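Long-range contact in glutamate receptor 1 (Adineta vaga, PDB 4IO2), which probably works as a glutamate-gated ion channel, its extracellular ligand-binding domain, crystallised here alone, closing around the bound amino acid: residues T65-G77 with A82-V96. Residues are numbered along the deposited sequence; the frame is centred on the assembly and turned at random.
Sequences TSYTGLVLALANG and AIGDITVTSARREIV. With GLU (glutamic acid), chain E.
Tyr67 of helix 67-75 meets Asp85 and Arg92 of the 82-96 segment at the glutamate pocket, in the cleft of the bilobed ligand-binding domain. The Tyr67 hydroxyl donates to Asp85 OD1 at 2.7 Å, on its syn side but tilted 32° out of the carboxylate plane; ring and carboxylate planes stand 78° apart. With CG anti to its carbonyl carbon (chi1 -81°), the ring turns one face to the ligand, whose CB lies 3.5 Å above its centre. Arg92, extended from CG to NE, hydrogen-bonds ligand O through NH1 and OXT through NH2; Thr68 OG1, at the guanidinium edge in plane, accepts from NH2 at 3.0 Å. Thr87 N also donates to ligand O. Behind this polar end, Val71 CG1 packs on Val96 CG2 (3.8 Å), and Leu70 CD2 on Ile86 CD1 and Ala82 CB, a buried apolar core. The contact thins at the surface, where Leu72 CD2 touches Ile95 CD1 (3.6 Å). A leucine in place of Tyr67 would probably leave Asp85 OD1 without its hydroxyl donor and strip the flat cover from the ligand's CB. Asp85 O and Thr87 OG1 accept from the ligand nitrogen, consistent with recognition of the α-amino acid group through its opposite charges.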
loop_
_atom_site.group_PDB
_atom_site.type_symbol
_atom_site.label_atom_id
_atom_site.label_comp_id
_atom_site.label_asym_id
_atom_site.label_seq_id
_atom_site.Cartn_x
_atom_site.Cartn_y
_atom_site.Cartn_z
ATOM N N THR A 65 1.282 -13.261 -23.100
ATOM C CA THR A 65 1.420 -11.867 -22.659
ATOM C C THR A 65 2.175 -11.765 -21.343
ATOM O O THR A 65 1.836 -12.442 -20.381
ATOM C CB THR A 65 0.035 -11.212 -22.498
ATOM O OG1 THR A 65 -0.688 -11.395 -23.724
ATOM C CG2 THR A 65 0.173 -9.734 -22.181
ATOM N N SER A 66 3.175 -10.893 -21.306
ATOM C CA SER A 66 3.915 -10.626 -20.091
ATOM C C SER A 66 3.185 -9.545 -19.303
ATOM O O SER A 66 2.283 -8.860 -19.845
ATOM C CB SER A 66 5.354 -10.201 -20.413
ATOM O OG SER A 66 5.354 -8.909 -20.979
ATOM N N TYR A 67 3.584 -9.317 -18.057
ATOM C CA TYR A 67 2.967 -8.265 -17.250
ATOM C C TYR A 67 3.295 -6.896 -17.861
ATOM O O TYR A 67 2.377 -6.064 -18.028
ATOM C CB TYR A 67 3.380 -8.429 -15.772
ATOM C CG TYR A 67 2.519 -9.474 -15.119
ATOM C CD1 TYR A 67 2.789 -10.825 -15.286
ATOM C CD2 TYR A 67 1.411 -9.119 -14.396
ATOM C CE1 TYR A 67 1.958 -11.807 -14.731
ATOM C CE2 TYR A 67 0.544 -10.068 -13.850
ATOM C CZ TYR A 67 0.842 -11.417 -14.021
ATOM O OH TYR A 67 0.036 -12.410 -13.483
ATOM N N THR A 68 4.557 -6.652 -18.191
ATOM C CA THR A 68 4.852 -5.379 -18.805
ATOM C C THR A 68 4.185 -5.270 -20.184
ATOM O O THR A 68 3.733 -4.174 -20.555
ATOM C CB THR A 68 6.357 -5.056 -18.786
ATOM O OG1 THR A 68 6.739 -4.863 -17.427
ATOM C CG2 THR A 68 6.622 -3.738 -19.545
ATOM N N GLY A 69 4.025 -6.397 -20.885
ATOM C CA GLY A 69 3.274 -6.416 -22.153
ATOM C C GLY A 69 1.806 -5.999 -22.011
ATOM O O GLY A 69 1.255 -5.264 -22.855
ATOM N N LEU A 70 1.163 -6.441 -20.938
ATOM C CA LEU A 70 -0.214 -6.051 -20.645
ATOM C C LEU A 70 -0.297 -4.538 -20.418
ATOM O O LEU A 70 -1.222 -3.867 -20.938
ATOM C CB LEU A 70 -0.729 -6.819 -19.417
ATOM C CG LEU A 70 -2.155 -6.472 -18.977
ATOM C CD1 LEU A 70 -3.172 -6.800 -20.031
ATOM C CD2 LEU A 70 -2.433 -7.198 -17.700
ATOM N N VAL A 71 0.636 -3.989 -19.639
ATOM C CA VAL A 71 0.662 -2.552 -19.383
ATOM C C VAL A 71 0.825 -1.783 -20.708
ATOM O O VAL A 71 0.121 -0.799 -20.960
ATOM C CB VAL A 71 1.790 -2.230 -18.386
ATOM C CG1 VAL A 71 2.039 -0.758 -18.257
ATOM C CG2 VAL A 71 1.450 -2.847 -17.027
ATOM N N LEU A 72 1.769 -2.222 -21.542
ATOM C CA LEU A 72 1.986 -1.580 -22.828
ATOM C C LEU A 72 0.762 -1.657 -23.737
ATOM O O LEU A 72 0.446 -0.706 -24.453
ATOM C CB LEU A 72 3.198 -2.216 -23.531
ATOM C CG LEU A 72 4.537 -1.807 -22.922
ATOM C CD1 LEU A 72 5.631 -2.797 -23.327
ATOM C CD2 LEU A 72 4.903 -0.413 -23.336
ATOM N N ALA A 73 0.078 -2.782 -23.713
ATOM C CA ALA A 73 -1.150 -2.958 -24.506
ATOM C C ALA A 73 -2.215 -1.972 -24.049
ATOM O O ALA A 73 -2.875 -1.333 -24.887
ATOM C CB ALA A 73 -1.645 -4.388 -24.403
ATOM N N LEU A 74 -2.358 -1.775 -22.737
ATOM C CA LEU A 74 -3.320 -0.806 -22.269
ATOM C C LEU A 74 -2.907 0.590 -22.754
ATOM O O LEU A 74 -3.739 1.370 -23.224
ATOM C CB LEU A 74 -3.435 -0.846 -20.749
ATOM C CG LEU A 74 -4.491 0.144 -20.254
ATOM C CD1 LEU A 74 -5.238 -0.434 -19.094
ATOM C CD2 LEU A 74 -3.898 1.499 -19.892
ATOM N N ALA A 75 -1.625 0.939 -22.609
ATOM C CA ALA A 75 -1.162 2.272 -23.007
ATOM C C ALA A 75 -1.409 2.512 -24.486
ATOM O O ALA A 75 -1.625 3.642 -24.887
ATOM C CB ALA A 75 0.309 2.473 -22.683
ATOM N N ASN A 76 -1.383 1.454 -25.288
ATOM C CA ASN A 76 -1.641 1.550 -26.728
ATOM C C ASN A 76 -3.128 1.678 -27.064
ATOM O O ASN A 76 -3.460 1.927 -28.212
ATOM C CB ASN A 76 -1.101 0.286 -27.388
ATOM C CG ASN A 76 -1.153 0.340 -28.895
ATOM O OD1 ASN A 76 -0.488 1.171 -29.503
ATOM N ND2 ASN A 76 -1.901 -0.578 -29.502
ATOM N N GLY A 77 -4.004 1.470 -26.078
ATOM C CA GLY A 77 -5.442 1.617 -26.273
ATOM C C GLY A 77 -6.198 0.307 -26.414
ATOM O O GLY A 77 -7.389 0.354 -26.724
ATOM N N ALA A 82 -6.887 -2.422 -16.741
ATOM C CA ALA A 82 -6.411 -3.805 -16.563
ATOM C C ALA A 82 -6.342 -4.123 -15.066
ATOM O O ALA A 82 -5.844 -3.344 -14.263
ATOM C CB ALA A 82 -5.045 -4.042 -17.247
ATOM N N ILE A 83 -6.904 -5.271 -14.715
ATOM C CA ILE A 83 -7.018 -5.701 -13.335
ATOM C C ILE A 83 -6.343 -7.032 -13.148
ATOM O O ILE A 83 -6.644 -7.997 -13.859
ATOM C CB ILE A 83 -8.487 -5.807 -12.858
ATOM C CG1 ILE A 83 -9.251 -4.491 -13.063
ATOM C CG2 ILE A 83 -8.497 -6.189 -11.398
ATOM C CD1 ILE A 83 -10.741 -4.589 -12.706
ATOM N N GLY A 84 -5.442 -7.095 -12.179
ATOM C CA GLY A 84 -4.767 -8.326 -11.872
ATOM C C GLY A 84 -3.725 -8.120 -10.799
ATOM O O GLY A 84 -3.690 -7.119 -10.059
ATOM N N ASP A 85 -2.845 -9.110 -10.679
ATOM C CA ASP A 85 -1.680 -9.054 -9.782
ATOM C C ASP A 85 -0.559 -8.291 -10.479
ATOM O O ASP A 85 0.465 -8.857 -10.823
ATOM C CB ASP A 85 -1.228 -10.463 -9.356
ATOM C CG ASP A 85 -1.047 -11.472 -10.504
ATOM O OD1 ASP A 85 -1.558 -11.292 -11.612
ATOM O OD2 ASP A 85 -0.384 -12.528 -10.252
ATOM N N ILE A 86 -0.812 -6.986 -10.697
ATOM C CA ILE A 86 0.052 -6.130 -11.493
ATOM C C ILE A 86 0.743 -5.140 -10.575
ATOM O O ILE A 86 0.104 -4.289 -9.939
ATOM C CB ILE A 86 -0.760 -5.362 -12.553
ATOM C CG1 ILE A 86 -1.581 -6.308 -13.441
ATOM C CG2 ILE A 86 0.136 -4.545 -13.414
ATOM C CD1 ILE A 86 -2.694 -5.605 -14.217
ATOM N N THR A 87 2.063 -5.301 -10.441
ATOM C CA THR A 87 2.836 -4.462 -9.563
ATOM C C THR A 87 2.968 -3.025 -10.055
ATOM O O THR A 87 3.281 -2.770 -11.216
ATOM C CB THR A 87 4.221 -5.074 -9.334
ATOM O OG1 THR A 87 4.064 -6.421 -8.872
ATOM C CG2 THR A 87 5.052 -4.287 -8.301
ATOM N N VAL A 88 2.770 -2.070 -9.151
ATOM C CA VAL A 88 2.961 -0.640 -9.440
ATOM C C VAL A 88 4.452 -0.373 -9.393
ATOM O O VAL A 88 5.114 -0.596 -8.369
ATOM C CB VAL A 88 2.219 0.199 -8.405
ATOM C CG1 VAL A 88 2.391 1.674 -8.743
ATOM C CG2 VAL A 88 0.727 -0.192 -8.373
ATOM N N THR A 89 5.029 0.048 -10.507
ATOM C CA THR A 89 6.462 0.348 -10.576
ATOM C C THR A 89 6.689 1.725 -11.181
ATOM O O THR A 89 5.869 2.242 -11.896
ATOM C CB THR A 89 7.272 -0.651 -11.429
ATOM O OG1 THR A 89 6.940 -0.454 -12.790
ATOM C CG2 THR A 89 6.998 -2.129 -11.036
ATOM N N SER A 90 7.833 2.298 -10.876
ATOM C CA SER A 90 8.219 3.609 -11.400
ATOM C C SER A 90 8.241 3.606 -12.920
ATOM O O SER A 90 7.752 4.524 -13.557
ATOM C CB SER A 90 9.599 4.043 -10.836
ATOM O OG SER A 90 10.649 3.129 -11.181
ATOM N N ALA A 91 8.835 2.585 -13.506
ATOM C CA ALA A 91 8.921 2.531 -14.965
ATOM C C ALA A 91 7.532 2.438 -15.569
ATOM O O ALA A 91 7.253 3.061 -16.609
ATOM C CB ALA A 91 9.772 1.329 -15.464
ATOM N N ARG A 92 6.640 1.649 -14.987
ATOM C CA ARG A 92 5.281 1.562 -15.551
ATOM C C ARG A 92 4.501 2.865 -15.392
ATOM O O ARG A 92 3.729 3.233 -16.265
ATOM C CB ARG A 92 4.519 0.372 -14.938
ATOM C CG ARG A 92 5.058 -0.974 -15.396
ATOM C CD ARG A 92 4.574 -2.123 -14.523
ATOM N NE ARG A 92 5.130 -3.393 -14.946
ATOM C CZ ARG A 92 4.915 -4.554 -14.342
ATOM N NH1 ARG A 92 4.119 -4.593 -13.290
ATOM N NH2 ARG A 92 5.459 -5.662 -14.833
ATOM N N ARG A 93 4.708 3.545 -14.284
ATOM C CA ARG A 93 4.008 4.803 -14.004
ATOM C C ARG A 93 4.365 5.912 -14.996
ATOM O O ARG A 93 3.598 6.848 -15.135
ATOM C CB ARG A 93 4.296 5.215 -12.547
ATOM C CG ARG A 93 3.579 6.486 -12.099
ATOM C CD ARG A 93 2.068 6.308 -12.005
ATOM N NE ARG A 93 1.358 7.527 -11.688
ATOM C CZ ARG A 93 0.953 8.406 -12.598
ATOM N NH1 ARG A 93 1.202 8.213 -13.895
ATOM N NH2 ARG A 93 0.296 9.499 -12.214
ATOM N N GLU A 94 5.492 5.769 -15.683
ATOM C CA GLU A 94 5.812 6.722 -16.742
ATOM C C GLU A 94 4.816 6.656 -17.890
ATOM O O GLU A 94 4.630 7.644 -18.595
ATOM C CB GLU A 94 7.201 6.439 -17.314
ATOM C CG GLU A 94 8.305 6.734 -16.366
ATOM C CD GLU A 94 8.658 8.242 -16.263
ATOM O OE1 GLU A 94 7.964 9.099 -16.884
ATOM O OE2 GLU A 94 9.647 8.556 -15.545
ATOM N N ILE A 95 4.194 5.499 -18.110
ATOM C CA ILE A 95 3.353 5.305 -19.293
ATOM C C ILE A 95 1.869 5.066 -19.023
ATOM O O ILE A 95 1.049 5.207 -19.939
ATOM C CB ILE A 95 3.926 4.215 -20.246
ATOM C CG1 ILE A 95 4.034 2.868 -19.562
ATOM C CG2 ILE A 95 5.238 4.715 -20.854
ATOM C CD1 ILE A 95 4.212 1.690 -20.504
ATOM N N VAL A 96 1.529 4.690 -17.794
ATOM C CA VAL A 96 0.147 4.478 -17.382
ATOM C C VAL A 96 -0.023 5.051 -15.991
ATOM O O VAL A 96 0.968 5.285 -15.256
ATOM C CB VAL A 96 -0.241 2.982 -17.347
ATOM C CG1 VAL A 96 -0.187 2.351 -18.749
ATOM C CG2 VAL A 96 0.605 2.168 -16.364
HETATM N N GLU E . 3.187 -8.799 -10.169
HETATM C CA GLU E . 4.249 -9.069 -11.143
HETATM C C GLU E . 4.343 -7.927 -12.151
HETATM O O GLU E . 3.409 -7.086 -12.207
HETATM C CB GLU E . 4.036 -10.386 -11.895
HETATM C CG GLU E . 3.920 -11.648 -11.031
HETATM C CD GLU E . 5.206 -12.096 -10.339
HETATM O OE1 GLU E . 6.256 -11.519 -10.617
HETATM O OE2 GLU E . 5.155 -13.091 -9.569
HETATM O OXT GLU E . 5.359 -7.855 -12.881
#